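Local coordinates for protein 5'-nucleotidase SURE (PDB 2WQK) that probably removes phosphate from nucleoside 5'-monophosphates, as a metal-dependent nucleotidase of the SurE family, at residues A[2-10]-A[86-95]. Residues are numbered along the deposited sequence; the frame is centred on the assembly and turned at random. Where two conformers were deposited one is given.
Sequences PTFLLVNDD and PDLVLSGINE. With NA (sodium ion), chain D; SO4 (sulfate ion), chain C.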
loop_
_atom_site.group_PDB
_atom_site.type_symbol
_atom_site.label_atom_id
_atom_site.label_comp_id
_atom_site.label_asym_id
_atom_site.label_seq_id
_atom_site.Cartn_x
_atom_site.Cartn_y
_atom_site.Cartn_z
ATOM N N PRO A 2 -22.692 31.972 3.394
ATOM C CA PRO A 2 -22.629 30.521 3.642
ATOM C C PRO A 2 -21.191 30.037 3.702
ATOM O O PRO A 2 -20.287 30.739 3.236
ATOM C CB PRO A 2 -23.322 29.928 2.412
ATOM C CG PRO A 2 -24.136 30.981 1.887
ATOM C CD PRO A 2 -23.507 32.250 2.207
ATOM N N THR A 3 -21.003 28.819 4.236
ATOM C CA THR A 3 -19.692 28.218 4.356
ATOM C C THR A 3 -19.795 26.782 3.863
ATOM O O THR A 3 -20.784 26.081 4.200
ATOM C CB THR A 3 -19.172 28.263 5.823
ATOM O OG1 THR A 3 -19.085 29.630 6.267
ATOM C CG2 THR A 3 -17.822 27.550 5.999
ATOM N N PHE A 4 -18.804 26.391 3.055
ATOM C CA PHE A 4 -18.750 25.024 2.515
ATOM C C PHE A 4 -17.477 24.354 2.985
ATOM O O PHE A 4 -16.408 24.939 2.936
ATOM C CB PHE A 4 -18.749 25.042 0.991
ATOM C CG PHE A 4 -19.715 26.035 0.413
ATOM C CD1 PHE A 4 -21.059 25.901 0.632
ATOM C CD2 PHE A 4 -19.268 27.136 -0.322
ATOM C CE1 PHE A 4 -21.959 26.811 0.133
ATOM C CE2 PHE A 4 -20.187 28.037 -0.822
ATOM C CZ PHE A 4 -21.509 27.874 -0.588
ATOM N N LEU A 5 -17.599 23.079 3.404
ATOM C CA LEU A 5 -16.441 22.248 3.700
ATOM C C LEU A 5 -16.263 21.363 2.451
ATOM O O LEU A 5 -17.146 20.563 2.139
ATOM C CB LEU A 5 -16.698 21.384 4.939
ATOM C CG LEU A 5 -15.577 20.402 5.304
ATOM C CD1 LEU A 5 -14.276 21.111 5.457
ATOM C CD2 LEU A 5 -15.939 19.601 6.578
ATOM N N LEU A 6 -15.144 21.546 1.761
ATOM C CA LEU A 6 -14.871 20.901 0.483
ATOM C C LEU A 6 -13.715 19.946 0.653
ATOM O O LEU A 6 -12.619 20.319 1.109
ATOM C CB LEU A 6 -14.508 21.978 -0.558
ATOM C CG LEU A 6 -14.062 21.496 -1.944
ATOM C CD1 LEU A 6 -15.094 20.580 -2.601
ATOM C CD2 LEU A 6 -13.715 22.667 -2.870
ATOM N N VAL A 7 -13.957 18.689 0.267
ATOM C CA VAL A 7 -12.971 17.622 0.375
ATOM C C VAL A 7 -12.891 16.937 -0.984
ATOM O O VAL A 7 -13.697 17.192 -1.884
ATOM C CB VAL A 7 -13.363 16.594 1.474
ATOM C CG1 VAL A 7 -13.630 17.331 2.790
ATOM C CG2 VAL A 7 -14.568 15.736 1.043
ATOM N N ASN A 8 -11.917 16.043 -1.128
ATOM C CA ASN A 8 -11.901 15.159 -2.286
ATOM C C ASN A 8 -11.117 13.885 -1.946
ATOM O O ASN A 8 -10.706 13.692 -0.792
ATOM C CB ASN A 8 -11.383 15.827 -3.561
ATOM C CG ASN A 8 -9.849 15.912 -3.623
ATOM O OD1 ASN A 8 -9.165 15.752 -2.611
ATOM N ND2 ASN A 8 -9.308 16.216 -4.819
ATOM N N ASP A 9 -10.949 13.038 -2.960
ATOM C CA ASP A 9 -10.166 11.812 -2.828
ATOM C C ASP A 9 -8.869 11.807 -3.647
ATOM O O ASP A 9 -8.055 10.912 -3.497
ATOM C CB ASP A 9 -11.044 10.604 -3.247
ATOM C CG ASP A 9 -10.601 9.306 -2.632
ATOM O OD1 ASP A 9 -10.025 9.268 -1.535
ATOM O OD2 ASP A 9 -10.838 8.296 -3.305
ATOM N N ASP A 10 -8.723 12.761 -4.568
ATOM C CA ASP A 10 -7.605 12.812 -5.493
ATOM C C ASP A 10 -6.418 13.596 -4.966
ATOM O O ASP A 10 -5.323 13.504 -5.537
ATOM C CB ASP A 10 -8.076 13.392 -6.832
ATOM C CG ASP A 10 -9.206 12.572 -7.466
ATOM O OD1 ASP A 10 -9.089 11.298 -7.439
ATOM O OD2 ASP A 10 -10.184 13.170 -7.990
ATOM N N PRO A 86 -21.081 23.598 8.664
ATOM C CA PRO A 86 -21.137 24.409 7.478
ATOM C C PRO A 86 -22.502 24.227 6.825
ATOM O O PRO A 86 -23.278 23.328 7.252
ATOM C CB PRO A 86 -19.993 23.846 6.650
ATOM C CG PRO A 86 -20.032 22.402 6.987
ATOM C CD PRO A 86 -20.319 22.352 8.417
ATOM N N ASP A 87 -22.810 25.035 5.801
ATOM C CA ASP A 87 -24.056 24.896 5.098
ATOM C C ASP A 87 -24.105 23.599 4.294
ATOM O O ASP A 87 -25.189 23.001 4.153
ATOM C CB ASP A 87 -24.303 26.109 4.201
ATOM C CG ASP A 87 -24.474 27.372 5.021
ATOM O OD1 ASP A 87 -25.633 27.641 5.370
ATOM O OD2 ASP A 87 -23.474 28.021 5.408
ATOM N N LEU A 88 -22.961 23.238 3.734
ATOM C CA LEU A 88 -22.831 22.016 2.932
ATOM C C LEU A 88 -21.446 21.422 3.089
ATOM O O LEU A 88 -20.474 22.132 3.350
ATOM C CB LEU A 88 -23.018 22.282 1.417
ATOM C CG LEU A 88 -24.378 22.773 0.901
ATOM C CD1 LEU A 88 -24.291 23.386 -0.519
ATOM C CD2 LEU A 88 -25.391 21.667 0.897
ATOM N N VAL A 89 -21.405 20.076 2.977
ATOM C CA VAL A 89 -20.172 19.363 2.736
ATOM C C VAL A 89 -20.208 18.952 1.272
ATOM O O VAL A 89 -21.227 18.399 0.789
ATOM C CB VAL A 89 -20.025 18.092 3.636
ATOM C CG1 VAL A 89 -18.900 17.233 3.100
ATOM C CG2 VAL A 89 -19.851 18.530 5.108
ATOM N N LEU A 90 -19.124 19.260 0.553
ATOM C CA LEU A 90 -19.014 19.006 -0.892
ATOM C C LEU A 90 -17.773 18.174 -1.101
ATOM O O LEU A 90 -16.783 18.363 -0.425
ATOM C CB LEU A 90 -18.857 20.349 -1.645
ATOM C CG LEU A 90 -20.022 21.328 -1.393
ATOM C CD1 LEU A 90 -19.745 22.685 -2.069
ATOM C CD2 LEU A 90 -21.372 20.791 -1.837
ATOM N N SER A 91 -17.858 17.216 -2.019
ATOM C CA SER A 91 -16.744 16.330 -2.279
ATOM C C SER A 91 -16.544 16.183 -3.777
ATOM O O SER A 91 -17.467 15.824 -4.486
ATOM C CB SER A 91 -17.073 14.941 -1.684
ATOM O OG SER A 91 -15.985 14.076 -1.817
ATOM N N GLY A 92 -15.351 16.505 -4.236
ATOM C CA GLY A 92 -15.035 16.460 -5.665
ATOM C C GLY A 92 -14.286 17.712 -6.093
ATOM O O GLY A 92 -13.706 18.410 -5.255
ATOM N N ILE A 93 -14.253 17.974 -7.408
ATOM C CA ILE A 93 -14.773 17.157 -8.480
ATOM C C ILE A 93 -13.848 16.019 -8.756
ATOM O O ILE A 93 -12.666 16.206 -9.022
ATOM C CB ILE A 93 -14.878 17.969 -9.798
ATOM C CG1 ILE A 93 -15.771 19.197 -9.606
ATOM C CG2 ILE A 93 -15.379 17.065 -10.955
ATOM C CD1 ILE A 93 -15.439 20.376 -10.564
ATOM N N ASN A 94 -14.384 14.795 -8.670
ATOM C CA ASN A 94 -13.569 13.626 -8.916
ATOM C C ASN A 94 -13.047 13.541 -10.334
ATOM O O ASN A 94 -13.745 13.878 -11.257
ATOM C CB ASN A 94 -14.339 12.319 -8.621
ATOM C CG ASN A 94 -13.398 11.109 -8.463
ATOM O OD1 ASN A 94 -12.435 11.163 -7.697
ATOM N ND2 ASN A 94 -13.691 10.013 -9.206
ATOM N N GLU A 95 -11.830 13.022 -10.445
ATOM C CA GLU A 95 -11.222 12.737 -11.725
ATOM C C GLU A 95 -11.740 11.359 -12.160
ATOM O O GLU A 95 -11.073 10.317 -11.967
ATOM C CB GLU A 95 -9.701 12.707 -11.596
ATOM C CG GLU A 95 -9.050 13.958 -11.083
ATOM C CD GLU A 95 -7.564 13.740 -10.789
ATOM O OE1 GLU A 95 -7.126 12.556 -10.625
ATOM O OE2 GLU A 95 -6.838 14.747 -10.737
HETATM NA NA NA D . -10.722 9.622 -7.411
HETATM S S SO4 C . -12.962 7.904 -6.097
HETATM O O1 SO4 C . -12.633 7.712 -7.508
HETATM O O2 SO4 C . -11.934 8.834 -5.530
HETATM O O3 SO4 C . -14.221 8.540 -5.947
HETATM O O4 SO4 C . -12.931 6.615 -5.335
HETATM O O HOH W 1 -10.373 15.901 -7.606
HETATM O O HOH W 2 -12.243 13.202 -5.550
HETATM O O HOH W 3 -7.780 9.714 -9.956
HETATM O O HOH W 4 -10.442 8.835 -9.713
#
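Strands 3-7 and 88-94 pair in parallel in the middle of the main mixed sheet, and their C-terminal ends carry the metal site. Bonds from Leu-5 N to Leu-88 O, Leu-90 N to Leu-5 O, Val-7 N to Leu-90 O and Gly-92 N to Val-7 O join them. At the other end Asp-87 grips Thr-3 twice: its N bonds to Thr-3 O, and its OD2 accepts a bond from Thr-3 N at 2.8 Å, on the anti side and somewhat out of the carboxylate plane. The carboxylate reaches that N-H because CG stands anti to its own carbonyl carbon (chi1 -65°). An alanine here would probably leave Thr-3 N without this acceptor and the start of strand 3-7 freer to move. On one face Leu-6 CD1 packs 3.9 Å from Leu-90 CB, and helix 135-152 covers Phe-4 and Leu-88. Helix 69-80 covers Val-7 and Val-89 on the other. Past strand 3-7, Asp-10 OD1 binds sodium, as does OD1 of Asn-94, the last residue of strand 88-94, each at 2.3 Å; Ser-40 is the third protein ligand. Asn-94 ND2 bonds to Gly-96 O, which helps fix the amide. Asp-10 OD2 accepts a bond from Glu-95 N at 3.0 Å, syn but tilted from the carboxylate plane, which steadies the carboxylate. A sulfate also coordinates the sodium, consistent with a place for the substrate phosphate beside the metal.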